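Local coordinates for insecticidal Delta-Endotoxin Cry8Ea1 (Bacillus Thuringiensis, PDB 3EB7), which poisons larvae of the underground pest Holotrichia parallela, probably by binding receptors in the gut and inserting its helical domain into the membrane to form pores, at residues T521-R526 against T551-N556; Y499-R504 against L513-G518; R68-A73 against M120-V125. All blocks are in the same frame, centred on the assembly; numbering follows the deposited sequence.

Contact 1 of 3, residues T521-R526 against T551-N556; sequences TVNNGR and TPFTFN
Val522 lays its CG2 methyl on one face of the Phe553 ring, a CH-pi contact with the carbon 4.0 Å from the ring centroid and 18° off the ring normal. The methyl is displaced toward the rim, nearest CD2. Two torsions bring the partners together. CG2 of Val522 occupies the site between its own backbone N and carbonyl carbon, while Phe553 likewise holds CG between N and C (chi1 65°), which places the ring under Val522 CG2, where the two side chains cross at about a right angle. The other methyl, CG1, rests against the Phe553 CB at 3.9 Å. The far edge of the same ring is used as well: Phe553 CE1 lies over the face of Phe555, 3.8 Å above its plane.

The backbone probably helps a second side chain to join in. Val522 has a nearly helical psi, and both it and Asn523 bond to Val515 on the adjoining strand, consistent with a classic beta bulge. Both side chains can reach the loop, Val522 directly and Asn523 by the end of its side chain. Asn523 carries its amide past Thr551 and obliquely to the Phe553 ring, the amide and ring planes 69° apart.

Beside the hydrocarbon contact, one water joins the two backbones, donating to Val522 O at 2.6 Å and to Pro552 O at 2.7 Å. The loop itself is tied by backbone bonding of Phe553 to Tyr499, on the opposite sheet. The chemistry thus divides into two parts: an apolar one, the CH-pi contact on the buried Phe553 ring, and beside it a polar one, in which a water donates to both carbonyl oxygens and so links the strand to the loop.

Contact 2 of 3, residues Y499-R504 against L513-G518; sequences YRVRIR and LDVVRG
Where Val501 and Ile503 meet Leu513 and Val515, neither strand brings a ring between the four aliphatic side chains, although the ring of Phe553, from the loop 551-556, lies against Val501. The flat groups of the strands themselves lie elsewhere. Arg502, which points away from strand 511-517, makes cation-pi contacts with Phe546 and Tyr230 and a salt bridge to Glu584, whereas the ring of Tyr499 meets Phe555 with the planes at about 60°.

Between the two strands the contact is wholly aliphatic. Ile503 and Leu513 meet end to end, CD1 to CD2 at 3.8 Å. The same CD1 also touches Val515 CG2 at 4.0 Å, so one methyl end lies against two residues of the facing strand. Val515 CG2, set anti to its carbonyl carbon, is shared in turn: Val501 CG1 approaches it at 4.2 Å, the two valines passing one another antiparallel.

All four residues are buried. Their strand axes come within 9.4 Å and their directions differ by 132°, a spacing bridged by side chains. Strand 498-507 belongs to one sheet and strand 511-517 to another, and this face-to-face packing of aliphatic residues is typical of a beta sandwich, here the jelly-roll C-terminal domain of three-domain Cry toxins.

Contact 3 of 3, residues R68-A73 against M120-V125; sequences RAKALA and MPSFRV
Ser122 OG is hydrogen-bonded to Glu74 OE2, one helical turn beyond Lys70, whose CE passes the same hydroxyl oxygen at 4.1 Å. The serine sets OG anti to its carbonyl carbon (chi1 -59°), which turns the oxygen toward helix 65-93. Lys70 has its CG anti to the backbone N and remains extended beyond it, bringing CE past the serine oxygen. The negative charge of Glu74 probably polarises the hydroxyl that it holds.

Next to this polar edge lies a small apolar meeting. Ala71 CB abuts the edge of the Phe123 ring, near its plane, at 4.0 Å from CE2 and 4.1 Å from CD2. The small side chains of Ala71 and Ser122 let the two backbones draw close, with their CA atoms only 5.8 Å apart.

Both segments belong to the N-terminal domain, the alpha-helical bundle that in Cry toxins is held to form the pore. Here helix 65-93 packs on the connection leading from helix 99-119 to helix 133-153.

That connection begins as a 3-10 turn, in which Phe123 N bonds to Met120 O at 3.1 Å and Arg124 N makes a weak bond to Pro121 O. The side chain of Phe123 also touches Val135 and Ala139 of helix 133-153, while Ala71 touches Met52 of helix 47-59.

Along the chain contact 3 closes first, then contact 2, then contact 1. The last two are near neighbours in the C-terminal sandwich, their centres 6 Å apart. Strands 511-517 and 520-527 follow one another and lie side by side in one sheet, so contact 2 spans the sandwich from that sheet and contact 1 closes its margin with a loop. A probable hydrogen bond from Arg517 NE to Thr554 O, 2.7 Å, ties them directly. Contact 3 lies in the helical domain, with its centre 50 Å from that of contact 1 and 45 Å from that of contact 2, and touches neither. Contact 3 is therefore independent of the other two across the two domains, consistent with the modular build of these toxins.

Contact 1 of 3, residues T521-R526 against T551-N556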
# COMPACT_ATOMS: atom_id res chain seq x y z
N THR A 521 -17.02 25.58 11.62
CA THR A 521 -15.57 25.79 11.56
C THR A 521 -14.98 25.75 12.94
O THR A 521 -15.44 26.45 13.85
CB THR A 521 -15.25 27.17 10.94
OG1 THR A 521 -15.73 27.19 9.60
CG2 THR A 521 -13.75 27.42 10.89
N VAL A 522 -13.94 24.93 13.11
CA VAL A 522 -13.28 24.79 14.40
C VAL A 522 -11.83 25.29 14.37
O VAL A 522 -11.23 25.54 15.42
CB VAL A 522 -13.38 23.33 14.96
CG1 VAL A 522 -14.78 23.05 15.55
CG2 VAL A 522 -12.92 22.25 13.91
N ASN A 523 -11.27 25.44 13.16
CA ASN A 523 -9.90 25.89 12.97
C ASN A 523 -9.84 26.68 11.67
O ASN A 523 -10.53 26.34 10.72
CB ASN A 523 -8.91 24.73 12.89
CG ASN A 523 -8.76 23.95 14.19
OD1 ASN A 523 -8.33 24.50 15.21
ND2 ASN A 523 -9.09 22.67 14.17
N ASN A 524 -9.07 27.76 11.64
CA ASN A 524 -8.84 28.52 10.37
C ASN A 524 -7.45 29.13 10.42
O ASN A 524 -7.00 29.56 11.48
CB ASN A 524 -9.88 29.66 10.09
CG ASN A 524 -9.80 30.22 8.59
OD1 ASN A 524 -10.51 29.72 7.71
ND2 ASN A 524 -8.91 31.23 8.32
N GLY A 525 -6.77 29.17 9.28
CA GLY A 525 -5.45 29.77 9.25
C GLY A 525 -4.90 29.90 7.86
O GLY A 525 -5.47 29.35 6.93
N ARG A 526 -3.78 30.60 7.75
CA ARG A 526 -3.08 30.72 6.50
C ARG A 526 -1.85 29.83 6.52
O ARG A 526 -1.20 29.71 7.56
CB ARG A 526 -2.64 32.16 6.26
CG ARG A 526 -1.95 32.33 4.91
CD ARG A 526 -2.51 33.53 4.27
NE ARG A 526 -2.04 33.74 2.90
CZ ARG A 526 -2.83 33.60 1.85
NH1 ARG A 526 -4.07 33.19 2.03
NH2 ARG A 526 -2.37 33.82 0.64
N THR A 551 -5.15 25.04 18.68
CA THR A 551 -6.52 25.20 19.20
C THR A 551 -7.35 23.90 19.05
O THR A 551 -7.69 23.52 17.94
CB THR A 551 -7.24 26.40 18.48
OG1 THR A 551 -6.46 27.59 18.64
CG2 THR A 551 -8.66 26.66 19.01
N PRO A 552 -7.68 23.24 20.18
CA PRO A 552 -8.40 21.98 20.07
C PRO A 552 -9.91 22.18 19.87
O PRO A 552 -10.38 23.32 19.72
CB PRO A 552 -8.11 21.31 21.40
CG PRO A 552 -8.06 22.46 22.37
CD PRO A 552 -7.44 23.62 21.59
N PHE A 553 -10.65 21.07 19.84
CA PHE A 553 -12.09 21.05 19.73
C PHE A 553 -12.52 19.64 20.14
O PHE A 553 -11.69 18.74 20.27
CB PHE A 553 -12.54 21.33 18.31
CG PHE A 553 -12.12 20.25 17.29
CD1 PHE A 553 -12.95 19.16 17.04
CD2 PHE A 553 -10.92 20.34 16.60
CE1 PHE A 553 -12.56 18.18 16.12
CE2 PHE A 553 -10.55 19.39 15.71
CZ PHE A 553 -11.37 18.31 15.47
N THR A 554 -13.82 19.47 20.35
CA THR A 554 -14.42 18.16 20.57
C THR A 554 -15.39 17.83 19.42
O THR A 554 -15.92 18.73 18.76
CB THR A 554 -15.20 18.12 21.90
OG1 THR A 554 -16.17 19.16 21.88
CG2 THR A 554 -14.27 18.35 23.07
N PHE A 555 -15.62 16.55 19.18
CA PHE A 555 -16.73 16.14 18.34
C PHE A 555 -18.08 16.29 19.04
O PHE A 555 -18.17 16.22 20.25
CB PHE A 555 -16.50 14.72 17.81
CG PHE A 555 -15.33 14.63 16.87
CD1 PHE A 555 -14.09 14.18 17.33
CD2 PHE A 555 -15.46 15.02 15.56
CE1 PHE A 555 -13.01 14.13 16.49
CE2 PHE A 555 -14.41 14.96 14.71
CZ PHE A 555 -13.16 14.52 15.17
N ASN A 556 -19.14 16.47 18.28
CA ASN A 556 -20.48 16.61 18.78
C ASN A 556 -21.09 15.25 19.14
O ASN A 556 -21.79 15.10 20.16
CB ASN A 556 -21.35 17.31 17.72
CG ASN A 556 -20.88 18.72 17.39
OD1 ASN A 556 -20.27 19.40 18.21
ND2 ASN A 556 -21.21 19.19 16.18
O HOH W 1 -11.67 24.77 17.84

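Contact 2 of 3, residues Y499-R504 against L513-G518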
# COMPACT_ATOMS: atom_id res chain seq x y z
N TYR A 499 -9.31 17.11 20.73
CA TYR A 499 -8.43 16.77 19.65
C TYR A 499 -7.94 18.08 19.03
O TYR A 499 -8.66 19.08 19.00
CB TYR A 499 -9.17 15.98 18.55
CG TYR A 499 -9.63 14.60 18.96
CD1 TYR A 499 -10.93 14.39 19.44
CD2 TYR A 499 -8.76 13.50 18.89
CE1 TYR A 499 -11.36 13.13 19.85
CE2 TYR A 499 -9.17 12.23 19.29
CZ TYR A 499 -10.49 12.05 19.77
OH TYR A 499 -10.91 10.80 20.15
N ARG A 500 -6.71 18.06 18.54
CA ARG A 500 -6.29 19.05 17.58
C ARG A 500 -5.94 18.29 16.32
O ARG A 500 -5.79 17.06 16.35
CB ARG A 500 -5.11 19.88 18.08
CG ARG A 500 -3.83 19.13 18.17
CD ARG A 500 -2.76 19.89 18.91
NE ARG A 500 -1.42 19.35 18.70
CZ ARG A 500 -0.77 19.38 17.53
NH1 ARG A 500 -1.34 19.90 16.43
NH2 ARG A 500 0.45 18.87 17.45
N VAL A 501 -5.80 19.04 15.24
CA VAL A 501 -5.70 18.55 13.88
C VAL A 501 -4.45 19.13 13.23
O VAL A 501 -4.14 20.30 13.39
CB VAL A 501 -6.95 19.05 13.05
CG1 VAL A 501 -6.70 18.99 11.56
CG2 VAL A 501 -8.18 18.23 13.39
N ARG A 502 -3.75 18.29 12.46
CA ARG A 502 -2.79 18.80 11.50
C ARG A 502 -3.01 18.11 10.18
O ARG A 502 -3.44 16.96 10.13
CB ARG A 502 -1.35 18.66 12.00
CG ARG A 502 -0.99 17.30 12.55
CD ARG A 502 0.49 17.20 12.74
NE ARG A 502 0.81 15.80 12.87
CZ ARG A 502 1.63 15.28 13.77
NH1 ARG A 502 2.28 16.06 14.61
NH2 ARG A 502 1.82 13.96 13.79
N ILE A 503 -2.74 18.83 9.10
CA ILE A 503 -3.07 18.39 7.78
C ILE A 503 -1.80 18.30 6.97
O ILE A 503 -1.06 19.26 6.90
CB ILE A 503 -4.09 19.36 7.09
CG1 ILE A 503 -5.44 19.37 7.84
CG2 ILE A 503 -4.37 18.95 5.66
CD1 ILE A 503 -5.66 20.60 8.60
N ARG A 504 -1.54 17.15 6.36
CA ARG A 504 -0.38 16.99 5.50
C ARG A 504 -0.71 17.48 4.08
O ARG A 504 -1.71 17.07 3.49
CB ARG A 504 0.09 15.52 5.48
CG ARG A 504 1.49 15.31 4.89
CD ARG A 504 2.08 13.92 5.30
NE ARG A 504 3.40 13.71 4.70
CZ ARG A 504 3.75 12.66 3.97
NH1 ARG A 504 2.90 11.65 3.76
NH2 ARG A 504 4.98 12.60 3.45
N LEU A 513 -6.85 27.87 4.99
CA LEU A 513 -7.39 26.54 5.22
C LEU A 513 -8.27 26.58 6.45
O LEU A 513 -7.90 27.12 7.46
CB LEU A 513 -6.27 25.49 5.42
CG LEU A 513 -6.73 24.02 5.56
CD1 LEU A 513 -5.68 23.06 5.02
CD2 LEU A 513 -7.15 23.65 7.00
N ASP A 514 -9.46 26.00 6.37
CA ASP A 514 -10.14 25.65 7.60
C ASP A 514 -10.73 24.25 7.65
O ASP A 514 -10.98 23.59 6.62
CB ASP A 514 -11.18 26.68 7.94
CG ASP A 514 -11.99 27.04 6.79
OD1 ASP A 514 -12.60 26.11 6.22
OD2 ASP A 514 -12.00 28.25 6.44
N VAL A 515 -10.92 23.83 8.89
CA VAL A 515 -11.45 22.54 9.27
C VAL A 515 -12.87 22.77 9.76
O VAL A 515 -13.10 23.53 10.69
CB VAL A 515 -10.60 21.98 10.43
CG1 VAL A 515 -11.05 20.56 10.79
CG2 VAL A 515 -9.12 22.02 10.03
N VAL A 516 -13.83 22.14 9.07
CA VAL A 516 -15.23 22.22 9.44
C VAL A 516 -15.62 20.87 10.12
O VAL A 516 -15.50 19.76 9.55
CB VAL A 516 -16.09 22.54 8.17
CG1 VAL A 516 -17.56 22.65 8.48
CG2 VAL A 516 -15.57 23.82 7.46
N ARG A 517 -16.03 20.98 11.37
CA ARG A 517 -16.48 19.84 12.14
C ARG A 517 -17.99 19.91 12.35
O ARG A 517 -18.53 20.90 12.87
CB ARG A 517 -15.75 19.76 13.48
CG ARG A 517 -16.08 18.47 14.25
CD ARG A 517 -17.31 18.61 15.13
NE ARG A 517 -17.00 19.30 16.38
CZ ARG A 517 -17.34 20.56 16.67
NH1 ARG A 517 -18.03 21.31 15.79
NH2 ARG A 517 -17.02 21.07 17.84
N GLY A 518 -18.65 18.81 11.98
CA GLY A 518 -20.09 18.71 12.07
C GLY A 518 -20.87 19.83 11.40
O GLY A 518 -22.02 20.07 11.75

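Contact 3 of 3, residues R68-A73 against M120-V125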
# COMPACT_ATOMS: atom_id res chain seq x y z
N ARG A 68 26.35 -8.36 -6.84
CA ARG A 68 25.56 -9.30 -6.05
C ARG A 68 26.36 -9.85 -4.85
O ARG A 68 25.87 -9.83 -3.69
CB ARG A 68 25.04 -10.45 -6.90
CG ARG A 68 24.26 -11.50 -6.09
CD ARG A 68 23.84 -12.74 -6.92
NE ARG A 68 23.60 -12.42 -8.32
CZ ARG A 68 22.41 -12.09 -8.85
NH1 ARG A 68 21.29 -12.07 -8.10
NH2 ARG A 68 22.35 -11.82 -10.15
N ALA A 69 27.56 -10.36 -5.15
CA ALA A 69 28.44 -10.99 -4.13
C ALA A 69 28.70 -10.07 -2.94
O ALA A 69 28.60 -10.50 -1.79
CB ALA A 69 29.76 -11.43 -4.73
N LYS A 70 29.03 -8.81 -3.24
CA LYS A 70 29.33 -7.82 -2.21
C LYS A 70 28.13 -7.45 -1.33
O LYS A 70 28.23 -7.50 -0.11
CB LYS A 70 29.92 -6.57 -2.84
CG LYS A 70 30.62 -5.66 -1.90
CD LYS A 70 31.35 -4.58 -2.73
CE LYS A 70 31.63 -3.33 -1.88
NZ LYS A 70 32.48 -2.30 -2.59
N ALA A 71 27.01 -7.09 -1.94
CA ALA A 71 25.77 -6.79 -1.19
C ALA A 71 25.38 -7.99 -0.28
O ALA A 71 25.09 -7.81 0.88
CB ALA A 71 24.65 -6.45 -2.16
N LEU A 72 25.43 -9.20 -0.81
CA LEU A 72 25.12 -10.41 -0.03
C LEU A 72 26.03 -10.59 1.17
O LEU A 72 25.54 -10.96 2.25
CB LEU A 72 25.16 -11.65 -0.94
CG LEU A 72 23.89 -12.26 -1.55
CD1 LEU A 72 22.60 -11.38 -1.51
CD2 LEU A 72 24.16 -12.84 -2.94
N ALA A 73 27.32 -10.34 1.01
CA ALA A 73 28.28 -10.43 2.12
C ALA A 73 28.05 -9.36 3.18
O ALA A 73 28.03 -9.64 4.38
CB ALA A 73 29.73 -10.38 1.61
N MET A 120 24.90 1.24 2.39
CA MET A 120 23.79 1.72 1.54
C MET A 120 24.13 1.94 0.05
O MET A 120 23.29 1.66 -0.81
CB MET A 120 23.10 2.96 2.12
CG MET A 120 22.33 2.71 3.42
SD MET A 120 21.08 1.39 3.32
CE MET A 120 19.97 2.02 2.04
N PRO A 121 25.36 2.46 -0.25
CA PRO A 121 25.71 2.64 -1.68
C PRO A 121 25.79 1.34 -2.48
O PRO A 121 25.60 1.38 -3.69
CB PRO A 121 27.07 3.36 -1.63
CG PRO A 121 27.10 4.07 -0.28
CD PRO A 121 26.38 3.05 0.64
N SER A 122 26.02 0.22 -1.80
CA SER A 122 26.02 -1.11 -2.43
C SER A 122 24.64 -1.57 -2.90
O SER A 122 24.56 -2.48 -3.70
CB SER A 122 26.54 -2.19 -1.47
OG SER A 122 27.86 -1.90 -1.06
N PHE A 123 23.58 -0.96 -2.36
CA PHE A 123 22.21 -1.29 -2.72
C PHE A 123 21.62 -0.35 -3.81
O PHE A 123 20.41 -0.37 -4.10
CB PHE A 123 21.35 -1.31 -1.44
CG PHE A 123 22.02 -2.03 -0.28
CD1 PHE A 123 21.86 -1.57 1.02
CD2 PHE A 123 22.81 -3.19 -0.50
CE1 PHE A 123 22.47 -2.22 2.10
CE2 PHE A 123 23.43 -3.86 0.58
CZ PHE A 123 23.26 -3.37 1.88
N ARG A 124 22.48 0.46 -4.41
CA ARG A 124 22.06 1.34 -5.50
C ARG A 124 23.23 1.54 -6.45
O ARG A 124 23.46 2.66 -6.95
CB ARG A 124 21.54 2.69 -4.98
CG ARG A 124 22.47 3.33 -3.99
CD ARG A 124 22.22 4.82 -3.90
NE ARG A 124 22.92 5.45 -2.77
CZ ARG A 124 24.15 5.96 -2.82
NH1 ARG A 124 24.89 5.92 -3.93
NH2 ARG A 124 24.65 6.51 -1.72
N VAL A 125 23.94 0.45 -6.71
CA VAL A 125 25.06 0.46 -7.67
C VAL A 125 24.55 0.97 -9.01
O VAL A 125 23.46 0.55 -9.49
CB VAL A 125 25.72 -0.93 -7.82
CG1 VAL A 125 26.90 -0.90 -8.86
CG2 VAL A 125 26.19 -1.43 -6.47